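Local coordinates for protein hyaluronidase (Thermobaculum terrenum, PDB 5DIY) that probably removes O-linked N-acetylglucosamine from proteins as a family 84 glycoside hydrolase, at residues R5-I10 against A32-A37; M26-Q31 against G72-N77; V89-E94 against H127-N132; E50-P55 against G85-Y90. All blocks are in the same frame, centred on the assembly; numbering follows the deposited sequence.

Contact 1: residues R5-I10 against A32-A37; sequences RYRGII and ANNLNA
The side chain of N36 meets R7 with CG between its own backbone N and carbonyl carbon (chi1 71°), and R7 turns its CG anti to the carbonyl carbon, then bends at chi3 (-58°), which helps place NE beside N34 O. The N36 amide uses both its N-H and its oxygen on strand 6-11. N36 ND2 donates to R5 O at 3.0 Å, nearly straight and in the amide plane. N36 OD1 accepts from R7 N at 2.9 Å. The backbone N of N36 adds a bond to R7 O (2.8 Å), so R7 is held at both its backbone N and O. The amide of N36 also stacks on one face of the R7 guanidinium, offset toward the rim, with the two planes 30° apart. At the edge of that guanidinium, in its plane, R7 NE donates to N34 O at 2.8 Å, nearly along the C=O axis. R7 NH2 reaches N34 OD1 only weakly, and R7 NH1 bonds to F4 O. N34 has positive phi and is the C-prime residue of the Schellman motif that ends helix 20-32. Next along the strand I9 CD1 touches L35 CD1 at 4.1 Å, and I9 N donates to A37 O (3.0 Å). The chemistry implies a firm joint: one side-chain amide satisfies backbone groups of R5 and R7 just before strand 37-40 begins, and the arginine ties the helix end to the first barrel strand.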
loop_
_atom_site.group_PDB
_atom_site.type_symbol
_atom_site.label_atom_id
_atom_site.label_comp_id
_atom_site.label_asym_id
_atom_site.label_seq_id
_atom_site.Cartn_x
_atom_site.Cartn_y
_atom_site.Cartn_z
ATOM N N ARG C 5 -14.599 -16.183 6.613
ATOM C CA ARG C 5 -15.096 -16.978 5.484
ATOM C C ARG C 5 -14.311 -16.674 4.203
ATOM O O ARG C 5 -13.913 -17.594 3.485
ATOM C CB ARG C 5 -16.596 -16.731 5.243
ATOM C CG ARG C 5 -17.281 -17.830 4.439
ATOM C CD ARG C 5 -18.507 -17.328 3.687
ATOM N NE ARG C 5 -19.487 -16.680 4.563
ATOM C CZ ARG C 5 -20.581 -16.032 4.149
ATOM N NH1 ARG C 5 -20.881 -15.931 2.851
ATOM N NH2 ARG C 5 -21.392 -15.479 5.052
ATOM N N TYR C 6 -14.107 -15.388 3.920
ATOM C CA TYR C 6 -13.319 -14.949 2.768
ATOM C C TYR C 6 -11.973 -14.407 3.261
ATOM O O TYR C 6 -11.920 -13.455 4.053
ATOM C CB TYR C 6 -14.081 -13.901 1.944
ATOM C CG TYR C 6 -15.446 -14.373 1.458
ATOM C CD1 TYR C 6 -15.571 -15.532 0.688
ATOM C CD2 TYR C 6 -16.612 -13.657 1.759
ATOM C CE1 TYR C 6 -16.815 -15.973 0.241
ATOM C CE2 TYR C 6 -17.859 -14.089 1.313
ATOM C CZ TYR C 6 -17.954 -15.248 0.552
ATOM O OH TYR C 6 -19.182 -15.691 0.103
ATOM N N ARG C 7 -10.902 -15.059 2.811
ATOM C CA ARG C 7 -9.529 -14.720 3.176
ATOM C C ARG C 7 -8.812 -14.449 1.876
ATOM O O ARG C 7 -8.239 -15.364 1.289
ATOM C CB ARG C 7 -8.884 -15.899 3.908
ATOM C CG ARG C 7 -9.499 -16.178 5.268
ATOM C CD ARG C 7 -8.799 -17.324 5.972
ATOM N NE ARG C 7 -8.815 -18.570 5.201
ATOM C CZ ARG C 7 -9.865 -19.380 5.058
ATOM N NH1 ARG C 7 -11.045 -19.099 5.607
ATOM N NH2 ARG C 7 -9.736 -20.490 4.337
ATOM N N GLY C 8 -8.855 -13.199 1.415
ATOM C CA GLY C 8 -8.599 -12.915 0.010
ATOM C C GLY C 8 -7.567 -11.886 -0.395
ATOM O O GLY C 8 -7.053 -11.119 0.422
ATOM N N ILE C 9 -7.265 -11.909 -1.689
ATOM C CA ILE C 9 -6.519 -10.862 -2.356
ATOM C C ILE C 9 -7.445 -10.255 -3.393
ATOM O O ILE C 9 -8.065 -10.981 -4.166
ATOM C CB ILE C 9 -5.246 -11.411 -3.044
ATOM C CG1 ILE C 9 -4.239 -11.857 -1.976
ATOM C CG2 ILE C 9 -4.633 -10.349 -3.956
ATOM C CD1 ILE C 9 -3.036 -12.601 -2.511
ATOM N N ILE C 10 -7.529 -8.927 -3.409
ATOM C CA ILE C 10 -8.210 -8.209 -4.492
ATOM C C ILE C 10 -7.153 -7.511 -5.343
ATOM O O ILE C 10 -6.466 -6.609 -4.872
ATOM C CB ILE C 10 -9.299 -7.207 -3.999
ATOM C CG1 ILE C 10 -9.868 -6.406 -5.186
ATOM C CG2 ILE C 10 -8.786 -6.247 -2.918
ATOM C CD1 ILE C 10 -11.231 -5.805 -4.921
ATOM N N ALA C 32 -0.711 -22.008 -0.241
ATOM C CA ALA C 32 0.285 -22.278 0.822
ATOM C C ALA C 32 -0.046 -21.615 2.158
ATOM O O ALA C 32 0.264 -22.175 3.216
ATOM C CB ALA C 32 1.684 -21.867 0.374
ATOM N N ASN C 33 -0.673 -20.436 2.095
ATOM C CA ASN C 33 -1.018 -19.635 3.269
ATOM C C ASN C 33 -2.522 -19.600 3.605
ATOM O O ASN C 33 -2.957 -18.797 4.418
ATOM C CB ASN C 33 -0.462 -18.221 3.061
ATOM C CG ASN C 33 1.053 -18.211 2.967
ATOM O OD1 ASN C 33 1.635 -18.022 1.888
ATOM N ND2 ASN C 33 1.705 -18.449 4.099
ATOM N N ASN C 34 -3.302 -20.493 2.997
ATOM C CA ASN C 34 -4.738 -20.635 3.266
ATOM C C ASN C 34 -5.549 -19.353 2.982
ATOM O O ASN C 34 -6.463 -18.992 3.736
ATOM C CB ASN C 34 -4.967 -21.160 4.699
ATOM C CG ASN C 34 -6.359 -21.743 4.904
ATOM O OD1 ASN C 34 -6.967 -22.286 3.981
ATOM N ND2 ASN C 34 -6.873 -21.624 6.122
ATOM N N LEU C 35 -5.187 -18.665 1.897
ATOM C CA LEU C 35 -6.014 -17.591 1.349
ATOM C C LEU C 35 -6.898 -18.240 0.295
ATOM O O LEU C 35 -6.385 -18.923 -0.587
ATOM C CB LEU C 35 -5.151 -16.488 0.733
ATOM C CG LEU C 35 -4.243 -15.730 1.707
ATOM C CD1 LEU C 35 -3.281 -14.819 0.964
ATOM C CD2 LEU C 35 -5.065 -14.932 2.703
ATOM N N ASN C 36 -8.212 -18.035 0.390
ATOM C CA ASN C 36 -9.182 -18.817 -0.397
ATOM C C ASN C 36 -10.060 -18.010 -1.363
ATOM O O ASN C 36 -11.087 -18.514 -1.829
ATOM C CB ASN C 36 -10.075 -19.615 0.557
ATOM C CG ASN C 36 -11.043 -18.738 1.328
ATOM O OD1 ASN C 36 -10.906 -17.513 1.358
ATOM N ND2 ASN C 36 -12.024 -19.359 1.956
ATOM N N ALA C 37 -9.665 -16.772 -1.667
ATOM C CA ALA C 37 -10.517 -15.888 -2.463
ATOM C C ALA C 37 -9.708 -14.860 -3.238
ATOM O O ALA C 37 -8.837 -14.205 -2.673
ATOM C CB ALA C 37 -11.515 -15.190 -1.553
#

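Contact 2: residues M26-Q31 against G72-N77; sequences MFEFMQ and GSCGIN
C74 sits against the last turns of helix 20-32, with its CB 3.7 Å from F27 O and its SG 4.2 Å from F27 CB. This is the close-packed part of the contact. Beside it, I76 CD1 rests 3.9 Å from M30 CB. The M30 chain bends at chi3 (79°), and its CE lies 3.9 Å from I76 CG2. The M30 and I76 side chains cross at about a right angle. F27 and I76 both also touch A71 of helix 58-73.

The solvent side is looser. Q31 is exposed, and its extended chain lies over the backbone of C74, with CB and CG each 3.5 Å from C74 O. Its amide makes no hydrogen bond to the 72-77 segment. Nearby, E28 forms a salt bridge with K70.

G75, with positive phi, is the C-prime residue of a Schellman motif that ends helix 58-73 and turns the chain into strand 77-82. The end of one outer helix thus packs on the turn that leads from the next helix into its strand, as in the (beta/alpha)8 TIM barrel, whose successive beta-alpha units lie side by side.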
loop_
_atom_site.group_PDB
_atom_site.type_symbol
_atom_site.label_atom_id
_atom_site.label_comp_id
_atom_site.label_asym_id
_atom_site.label_seq_id
_atom_site.Cartn_x
_atom_site.Cartn_y
_atom_site.Cartn_z
ATOM N N MET C 26 0.864 -16.369 -7.727
ATOM C CA MET C 26 0.177 -15.866 -6.532
ATOM C C MET C 26 -0.871 -16.855 -6.010
ATOM O O MET C 26 -1.021 -16.998 -4.798
ATOM C CB MET C 26 -0.470 -14.497 -6.792
ATOM C CG MET C 26 -0.954 -13.771 -5.537
ATOM S SD MET C 26 0.334 -13.437 -4.308
ATOM C CE MET C 26 1.310 -12.201 -5.152
ATOM N N PHE C 27 -1.577 -17.553 -6.907
ATOM C CA PHE C 27 -2.567 -18.551 -6.471
ATOM C C PHE C 27 -1.922 -19.698 -5.693
ATOM O O PHE C 27 -2.522 -20.214 -4.744
ATOM C CB PHE C 27 -3.396 -19.106 -7.642
ATOM C CG PHE C 27 -4.265 -18.084 -8.346
ATOM C CD1 PHE C 27 -4.608 -16.858 -7.759
ATOM C CD2 PHE C 27 -4.776 -18.372 -9.606
ATOM C CE1 PHE C 27 -5.413 -15.947 -8.429
ATOM C CE2 PHE C 27 -5.585 -17.460 -10.279
ATOM C CZ PHE C 27 -5.903 -16.246 -9.691
ATOM N N GLU C 28 -0.706 -20.085 -6.081
ATOM C CA GLU C 28 0.064 -21.091 -5.334
ATOM C C GLU C 28 0.488 -20.563 -3.961
ATOM O O GLU C 28 0.350 -21.267 -2.962
ATOM C CB GLU C 28 1.285 -21.557 -6.131
ATOM C CG GLU C 28 0.914 -22.363 -7.371
ATOM C CD GLU C 28 2.081 -22.642 -8.305
ATOM O OE1 GLU C 28 3.153 -22.004 -8.181
ATOM O OE2 GLU C 28 1.912 -23.505 -9.191
ATOM N N PHE C 29 0.991 -19.328 -3.913
ATOM C CA PHE C 29 1.281 -18.652 -2.639
ATOM C C PHE C 29 0.032 -18.558 -1.746
ATOM O O PHE C 29 0.102 -18.811 -0.536
ATOM C CB PHE C 29 1.874 -17.257 -2.886
ATOM C CG PHE C 29 2.004 -16.417 -1.639
ATOM C CD1 PHE C 29 3.131 -16.514 -0.831
ATOM C CD2 PHE C 29 0.994 -15.524 -1.276
ATOM C CE1 PHE C 29 3.246 -15.743 0.321
ATOM C CE2 PHE C 29 1.105 -14.753 -0.125
ATOM C CZ PHE C 29 2.236 -14.864 0.674
ATOM N N MET C 30 -1.102 -18.200 -2.346
ATOM C CA MET C 30 -2.377 -18.135 -1.619
ATOM C C MET C 30 -2.753 -19.478 -0.980
ATOM O O MET C 30 -3.114 -19.524 0.198
ATOM C CB MET C 30 -3.505 -17.642 -2.537
ATOM C CG MET C 30 -3.457 -16.149 -2.809
ATOM S SD MET C 30 -4.606 -15.627 -4.091
ATOM C CE MET C 30 -6.143 -15.598 -3.170
ATOM N N GLN C 31 -2.647 -20.568 -1.743
ATOM C CA GLN C 31 -2.960 -21.899 -1.205
ATOM C C GLN C 31 -2.006 -22.298 -0.078
ATOM O O GLN C 31 -2.453 -22.864 0.924
ATOM C CB GLN C 31 -2.966 -22.984 -2.286
ATOM C CG GLN C 31 -3.373 -24.356 -1.742
ATOM C CD GLN C 31 -3.529 -25.415 -2.817
ATOM O OE1 GLN C 31 -2.817 -25.412 -3.823
ATOM N NE2 GLN C 31 -4.452 -26.348 -2.594
ATOM N N GLY C 72 -9.387 -22.697 -8.941
ATOM C CA GLY C 72 -10.135 -23.856 -8.470
ATOM C C GLY C 72 -9.235 -24.955 -7.948
ATOM O O GLY C 72 -9.481 -25.504 -6.872
ATOM N N SER C 73 -8.179 -25.264 -8.701
ATOM C CA SER C 73 -7.189 -26.270 -8.282
ATOM C C SER C 73 -6.427 -25.872 -7.008
ATOM O O SER C 73 -5.907 -26.737 -6.313
ATOM C CB SER C 73 -6.192 -26.566 -9.417
ATOM O OG SER C 73 -5.319 -25.470 -9.649
ATOM N N CYS C 74 -6.360 -24.569 -6.720
ATOM C CA CYS C 74 -5.713 -24.045 -5.507
ATOM C C CYS C 74 -6.675 -23.716 -4.350
ATOM O O CYS C 74 -6.259 -23.128 -3.352
ATOM C CB CYS C 74 -4.878 -22.811 -5.869
ATOM S SG CYS C 74 -3.455 -23.193 -6.912
ATOM N N GLY C 75 -7.942 -24.110 -4.468
ATOM C CA GLY C 75 -8.941 -23.861 -3.424
ATOM C C GLY C 75 -9.345 -22.402 -3.300
ATOM O O GLY C 75 -9.769 -21.972 -2.232
ATOM N N ILE C 76 -9.221 -21.659 -4.399
ATOM C CA ILE C 76 -9.492 -20.228 -4.448
ATOM C C ILE C 76 -10.814 -19.999 -5.174
ATOM O O ILE C 76 -10.997 -20.499 -6.282
ATOM C CB ILE C 76 -8.400 -19.456 -5.239
ATOM C CG1 ILE C 76 -6.978 -19.904 -4.860
ATOM C CG2 ILE C 76 -8.570 -17.952 -5.071
ATOM C CD1 ILE C 76 -6.628 -19.735 -3.407
ATOM N N ASN C 77 -11.721 -19.236 -4.566
ATOM C CA ASN C 77 -12.916 -18.761 -5.263
ATOM C C ASN C 77 -12.524 -17.558 -6.115
ATOM O O ASN C 77 -12.046 -16.556 -5.580
ATOM C CB ASN C 77 -14.014 -18.380 -4.262
ATOM C CG ASN C 77 -15.357 -18.077 -4.930
ATOM O OD1 ASN C 77 -15.690 -18.619 -5.988
ATOM N ND2 ASN C 77 -16.143 -17.215 -4.299
#

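Contact 3: residues V89-E94 against H127-N132; sequences VYSSEE and HEEDRN
D130 faces the turn at V89-S92 with CG anti to its carbonyl carbon (chi1 -70°), which is part of what brings its carboxylate to two successive backbone N-H groups. D130 OD2 accepts from Y90 N at 2.9 Å, and D130 OD1 accepts from S91 N at 2.8 Å. Both donors come on the syn side, somewhat out of the carboxylate plane. S91 holds OG between its backbone N and carbonyl carbon (chi1 60°). That OG donates to D130 OD1 at 2.7 Å, nearly along the C-O axis, so OD1 takes two bonds. D130 OD2 also lies at the edge of the Y90 ring, 3.6 Å from CD2. An alanine in place of D130 would probably leave the N-H groups of Y90 and S91 and the S91 hydroxyl without their acceptor, and the turn less firmly held.

V89 has CG1 anti to its backbone N and CG2 anti to its carbonyl carbon, which sends CG1 to E129 and D130 OD1 and CG2 to H127. V89 CG2 sits over the centre of the H127 ring, 3.6 Å from the centroid, as a CH-pi contact. E129 CG stands between its own backbone N and carbonyl carbon, which sets it 3.4 Å from V89 CG1.

The two segments each lead into a helix. S92 is the N-cap of helix 93-108 and H127 that of helix 128-133. Y90 is buried between L125 and Y134 of the loops and L137, A140 and F144 of helix 137-153.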
loop_
_atom_site.group_PDB
_atom_site.type_symbol
_atom_site.label_atom_id
_atom_site.label_comp_id
_atom_site.label_asym_id
_atom_site.label_seq_id
_atom_site.Cartn_x
_atom_site.Cartn_y
_atom_site.Cartn_z
ATOM N N VAL C 89 -26.124 3.993 -17.166
ATOM C CA VAL C 89 -27.485 4.488 -16.987
ATOM C C VAL C 89 -28.204 3.436 -16.140
ATOM O O VAL C 89 -28.608 2.387 -16.647
ATOM C CB VAL C 89 -28.209 4.718 -18.337
ATOM C CG1 VAL C 89 -29.513 5.482 -18.117
ATOM C CG2 VAL C 89 -27.309 5.473 -19.308
ATOM N N TYR C 90 -28.337 3.719 -14.844
ATOM C CA TYR C 90 -28.892 2.764 -13.875
ATOM C C TYR C 90 -30.294 2.256 -14.238
ATOM O O TYR C 90 -30.569 1.066 -14.106
ATOM C CB TYR C 90 -28.909 3.372 -12.468
ATOM C CG TYR C 90 -27.537 3.559 -11.859
ATOM C CD1 TYR C 90 -26.869 2.492 -11.259
ATOM C CD2 TYR C 90 -26.901 4.801 -11.884
ATOM C CE1 TYR C 90 -25.614 2.656 -10.703
ATOM C CE2 TYR C 90 -25.645 4.975 -11.329
ATOM C CZ TYR C 90 -25.003 3.900 -10.740
ATOM O OH TYR C 90 -23.755 4.067 -10.186
ATOM N N SER C 91 -31.157 3.157 -14.711
ATOM C CA SER C 91 -32.555 2.826 -15.045
ATOM C C SER C 91 -32.746 2.131 -16.397
ATOM O O SER C 91 -33.841 1.632 -16.670
ATOM C CB SER C 91 -33.428 4.089 -15.001
ATOM O OG SER C 91 -32.967 5.058 -15.928
ATOM N N SER C 92 -31.704 2.096 -17.231
ATOM C CA SER C 92 -31.809 1.550 -18.588
ATOM C C SER C 92 -31.794 0.034 -18.591
ATOM O O SER C 92 -30.809 -0.580 -18.179
ATOM C CB SER C 92 -30.664 2.052 -19.470
ATOM O OG SER C 92 -30.613 1.340 -20.695
ATOM N N GLU C 93 -32.874 -0.558 -19.100
ATOM C CA GLU C 93 -32.968 -2.010 -19.281
ATOM C C GLU C 93 -31.856 -2.543 -20.196
ATOM O O GLU C 93 -31.295 -3.602 -19.930
ATOM C CB GLU C 93 -34.355 -2.398 -19.823
ATOM C CG GLU C 93 -35.481 -2.207 -18.808
ATOM C CD GLU C 93 -36.873 -2.517 -19.360
ATOM O OE1 GLU C 93 -37.186 -2.111 -20.501
ATOM O OE2 GLU C 93 -37.673 -3.153 -18.637
ATOM N N GLU C 94 -31.531 -1.792 -21.247
ATOM C CA GLU C 94 -30.465 -2.161 -22.190
ATOM C C GLU C 94 -29.077 -2.259 -21.526
ATOM O O GLU C 94 -28.282 -3.131 -21.880
ATOM C CB GLU C 94 -30.428 -1.168 -23.360
ATOM C CG GLU C 94 -29.537 -1.583 -24.526
ATOM C CD GLU C 94 -29.583 -0.624 -25.712
ATOM O OE1 GLU C 94 -30.514 0.209 -25.801
ATOM O OE2 GLU C 94 -28.675 -0.712 -26.572
ATOM N N HIS C 127 -26.932 10.944 -15.452
ATOM C CA HIS C 127 -27.924 10.925 -16.527
ATOM C C HIS C 127 -29.291 11.425 -16.057
ATOM O O HIS C 127 -29.730 11.108 -14.944
ATOM C CB HIS C 127 -28.054 9.512 -17.085
ATOM C CG HIS C 127 -26.752 8.907 -17.504
ATOM N ND1 HIS C 127 -26.233 9.064 -18.771
ATOM C CD2 HIS C 127 -25.868 8.139 -16.827
ATOM C CE1 HIS C 127 -25.083 8.420 -18.856
ATOM N NE2 HIS C 127 -24.838 7.849 -17.690
ATOM N N GLU C 128 -29.957 12.194 -16.922
ATOM C CA GLU C 128 -31.285 12.767 -16.639
ATOM C C GLU C 128 -32.350 11.693 -16.386
ATOM O O GLU C 128 -33.149 11.806 -15.454
ATOM C CB GLU C 128 -31.724 13.679 -17.797
ATOM C CG GLU C 128 -33.018 14.444 -17.564
ATOM N N GLU C 129 -32.355 10.664 -17.231
ATOM C CA GLU C 129 -33.275 9.519 -17.084
ATOM C C GLU C 129 -33.185 8.805 -15.719
ATOM O O GLU C 129 -34.186 8.272 -15.232
ATOM C CB GLU C 129 -33.132 8.516 -18.252
ATOM C CG GLU C 129 -31.712 8.053 -18.592
ATOM C CD GLU C 129 -31.028 8.903 -19.668
ATOM O OE1 GLU C 129 -30.776 10.104 -19.413
ATOM O OE2 GLU C 129 -30.732 8.371 -20.763
ATOM N N ASP C 130 -31.996 8.809 -15.111
ATOM C CA ASP C 130 -31.808 8.284 -13.752
ATOM C C ASP C 130 -32.289 9.252 -12.676
ATOM O O ASP C 130 -32.819 8.815 -11.653
ATOM C CB ASP C 130 -30.338 7.924 -13.501
ATOM C CG ASP C 130 -29.886 6.713 -14.289
ATOM O OD1 ASP C 130 -30.730 5.899 -14.716
ATOM O OD2 ASP C 130 -28.666 6.558 -14.474
ATOM N N ARG C 131 -32.098 10.553 -12.897
ATOM C CA ARG C 131 -32.680 11.584 -12.019
ATOM C C ARG C 131 -34.216 11.581 -12.025
ATOM O O ARG C 131 -34.833 11.938 -11.023
ATOM C CB ARG C 131 -32.147 12.993 -12.356
ATOM C CG ARG C 131 -31.184 13.543 -11.315
ATOM C CD ARG C 131 -30.515 14.835 -11.762
ATOM N NE ARG C 131 -29.332 14.558 -12.585
ATOM C CZ ARG C 131 -29.201 14.775 -13.899
ATOM N NH1 ARG C 131 -30.172 15.315 -14.638
ATOM N NH2 ARG C 131 -28.053 14.453 -14.489
ATOM N N ASN C 132 -34.819 11.193 -13.150
ATOM C CA ASN C 132 -36.276 11.002 -13.243
ATOM C C ASN C 132 -36.760 9.717 -12.562
ATOM O O ASN C 132 -37.895 9.660 -12.086
ATOM C CB ASN C 132 -36.733 11.006 -14.708
ATOM C CG ASN C 132 -36.436 12.321 -15.421
ATOM O OD1 ASN C 132 -36.204 13.355 -14.789
ATOM N ND2 ASN C 132 -36.436 12.284 -16.748
#

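Contact 4: residues E50-P55 against G85-Y90; sequences ELWREP and GLSLVY
Two loops at the C-terminal ends of barrel strands meet here, one after strand 37-40 and one after strand 77-82. W52 and R53, in a type I turn from L51 to E54, converge on S87. W52 NE1 donates to S87 OG at 3.2 Å, with the hydroxyl near the indole plane. R53 NH1 donates to the same S87 OG at 2.9 Å, and R53 NH2 makes a weak bond to S87 O. A water also links S87 OG (2.8 Å) to E50 O.

The R53 chain is extended from CG to NE and runs over the indole. Its CG is above the ring centre, and W52 CZ2 lies 3.5 Å above one face of the R53 guanidinium, offset toward the rim. The strongest partner of R53 NH2 is E95 of helix 93-108, through a salt bridge. A methionine in place of R53 would probably leave E95 without its charged mate and S87 OG with fewer donors. On the apolar side W52 CZ2 is 4.0 Å from L88 CD1. At the end nearer the sugar site the E50 and L86 side chains lie side by side, E50 CG 4.2 Å from L86 CD1.

In TIM-barrel enzymes the loops after the strands, at the C-terminal end of the barrel, carry the active site, and this pair belongs to that set.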
loop_
_atom_site.group_PDB
_atom_site.type_symbol
_atom_site.label_atom_id
_atom_site.label_comp_id
_atom_site.label_asym_id
_atom_site.label_seq_id
_atom_site.Cartn_x
_atom_site.Cartn_y
_atom_site.Cartn_z
ATOM N N GLU C 50 -13.521 1.572 -17.989
ATOM C CA GLU C 50 -13.978 2.604 -18.937
ATOM C C GLU C 50 -14.748 1.984 -20.089
ATOM O O GLU C 50 -15.831 2.458 -20.441
ATOM C CB GLU C 50 -12.817 3.442 -19.483
ATOM C CG GLU C 50 -12.187 4.388 -18.465
ATOM C CD GLU C 50 -11.035 3.773 -17.687
ATOM O OE1 GLU C 50 -10.951 2.528 -17.587
ATOM O OE2 GLU C 50 -10.207 4.544 -17.163
ATOM N N LEU C 51 -14.188 0.913 -20.650
ATOM C CA LEU C 51 -14.836 0.136 -21.708
ATOM C C LEU C 51 -15.526 -1.113 -21.141
ATOM O O LEU C 51 -15.410 -2.203 -21.695
ATOM C CB LEU C 51 -13.796 -0.249 -22.778
ATOM C CG LEU C 51 -13.000 0.898 -23.423
ATOM C CD1 LEU C 51 -12.195 0.382 -24.613
ATOM C CD2 LEU C 51 -13.900 2.047 -23.857
ATOM N N TRP C 52 -16.271 -0.937 -20.050
ATOM C CA TRP C 52 -16.986 -2.048 -19.403
ATOM C C TRP C 52 -18.048 -2.722 -20.281
ATOM O O TRP C 52 -18.357 -3.891 -20.077
ATOM C CB TRP C 52 -17.621 -1.594 -18.086
ATOM C CG TRP C 52 -18.809 -0.681 -18.204
ATOM C CD1 TRP C 52 -18.806 0.684 -18.187
ATOM C CD2 TRP C 52 -20.178 -1.077 -18.321
ATOM N NE1 TRP C 52 -20.090 1.163 -18.286
ATOM C CE2 TRP C 52 -20.953 0.101 -18.375
ATOM C CE3 TRP C 52 -20.828 -2.317 -18.394
ATOM C CZ2 TRP C 52 -22.344 0.076 -18.489
ATOM C CZ3 TRP C 52 -22.212 -2.341 -18.511
ATOM C CH2 TRP C 52 -22.953 -1.152 -18.558
ATOM N N ARG C 53 -18.612 -1.980 -21.230
ATOM C CA ARG C 53 -19.582 -2.538 -22.175
ATOM C C ARG C 53 -18.956 -3.487 -23.199
ATOM O O ARG C 53 -19.633 -4.388 -23.684
ATOM C CB ARG C 53 -20.333 -1.421 -22.898
ATOM C CG ARG C 53 -21.195 -0.584 -21.973
ATOM C CD ARG C 53 -21.945 0.482 -22.748
ATOM N NE ARG C 53 -22.623 1.426 -21.862
ATOM C CZ ARG C 53 -22.048 2.463 -21.252
ATOM N NH1 ARG C 53 -20.750 2.735 -21.406
ATOM N NH2 ARG C 53 -22.785 3.246 -20.469
ATOM N N GLU C 54 -17.675 -3.298 -23.515
ATOM C CA GLU C 54 -17.013 -4.082 -24.568
ATOM C C GLU C 54 -16.668 -5.477 -24.047
ATOM O O GLU C 54 -16.024 -5.594 -23.002
ATOM C CB GLU C 54 -15.727 -3.396 -25.044
ATOM C CG GLU C 54 -15.863 -1.943 -25.488
ATOM C CD GLU C 54 -16.863 -1.744 -26.606
ATOM O OE1 GLU C 54 -16.865 -2.549 -27.560
ATOM O OE2 GLU C 54 -17.642 -0.775 -26.526
ATOM N N PRO C 55 -17.097 -6.540 -24.760
ATOM C CA PRO C 55 -16.735 -7.893 -24.317
ATOM C C PRO C 55 -15.271 -8.223 -24.596
ATOM O O PRO C 55 -14.698 -7.723 -25.565
ATOM C CB PRO C 55 -17.660 -8.795 -25.141
ATOM C CG PRO C 55 -17.936 -8.012 -26.378
ATOM C CD PRO C 55 -17.956 -6.570 -25.960
ATOM N N GLY C 85 -19.707 2.353 -13.225
ATOM C CA GLY C 85 -20.298 3.562 -12.662
ATOM C C GLY C 85 -19.903 4.902 -13.261
ATOM O O GLY C 85 -20.523 5.913 -12.929
ATOM N N LEU C 86 -18.884 4.935 -14.119
ATOM C CA LEU C 86 -18.503 6.186 -14.790
ATOM C C LEU C 86 -19.510 6.588 -15.860
ATOM O O LEU C 86 -19.699 7.776 -16.099
ATOM C CB LEU C 86 -17.107 6.091 -15.421
ATOM C CG LEU C 86 -15.927 5.811 -14.494
ATOM C CD1 LEU C 86 -14.674 5.534 -15.313
ATOM C CD2 LEU C 86 -15.704 6.975 -13.542
ATOM N N SER C 87 -20.136 5.603 -16.508
ATOM C CA SER C 87 -21.089 5.858 -17.605
ATOM C C SER C 87 -22.413 5.071 -17.558
ATOM O O SER C 87 -23.225 5.213 -18.466
ATOM C CB SER C 87 -20.388 5.598 -18.940
ATOM O OG SER C 87 -19.941 4.255 -19.022
ATOM N N LEU C 88 -22.658 4.276 -16.516
ATOM C CA LEU C 88 -23.875 3.454 -16.451
ATOM C C LEU C 88 -25.129 4.314 -16.343
ATOM O O LEU C 88 -25.184 5.235 -15.534
ATOM C CB LEU C 88 -23.833 2.489 -15.256
ATOM C CG LEU C 88 -25.086 1.674 -14.901
ATOM C CD1 LEU C 88 -25.494 0.783 -16.060
ATOM C CD2 LEU C 88 -24.845 0.838 -13.653
ATOM N N VAL C 89 -26.124 3.993 -17.166
ATOM C CA VAL C 89 -27.485 4.488 -16.987
ATOM C C VAL C 89 -28.204 3.436 -16.140
ATOM O O VAL C 89 -28.608 2.387 -16.647
ATOM C CB VAL C 89 -28.209 4.718 -18.337
ATOM C CG1 VAL C 89 -29.513 5.482 -18.117
ATOM C CG2 VAL C 89 -27.309 5.473 -19.308
ATOM N N TYR C 90 -28.337 3.719 -14.844
ATOM C CA TYR C 90 -28.892 2.764 -13.875
ATOM C C TYR C 90 -30.294 2.256 -14.238
ATOM O O TYR C 90 -30.569 1.066 -14.106
ATOM C CB TYR C 90 -28.909 3.372 -12.468
ATOM C CG TYR C 90 -27.537 3.559 -11.859
ATOM C CD1 TYR C 90 -26.869 2.492 -11.259
ATOM C CD2 TYR C 90 -26.901 4.801 -11.884
ATOM C CE1 TYR C 90 -25.614 2.656 -10.703
ATOM C CE2 TYR C 90 -25.645 4.975 -11.329
ATOM C CZ TYR C 90 -25.003 3.900 -10.740
ATOM O OH TYR C 90 -23.755 4.067 -10.186
HETATM O O HOH W 1 -17.282 3.838 -18.271
#

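Contacts 1 and 2 form one patch, their centres 8 Å apart. They share the end of helix 20-32, where L35 N probably bonds to M30 O at 2.8 Å. N36 O probably bonds to N77 N, at the start of strand 77-82, at 2.9 Å. Contacts 3 and 4 form a second patch, 13 Å between centres. They share V89 and Y90, and H127 NE2 probably bonds to S87 O at 3.2 Å, though weakly. The patches are separate: contacts 1 and 4 are about 14 Å apart at their nearest atoms. From the bound sugar, the side chains of E50, I9 and Y90 are about 11, 12 and 14 Å away. The L86 side chain is about 6 Å from that of N120, the changed residue predicted as proton donor.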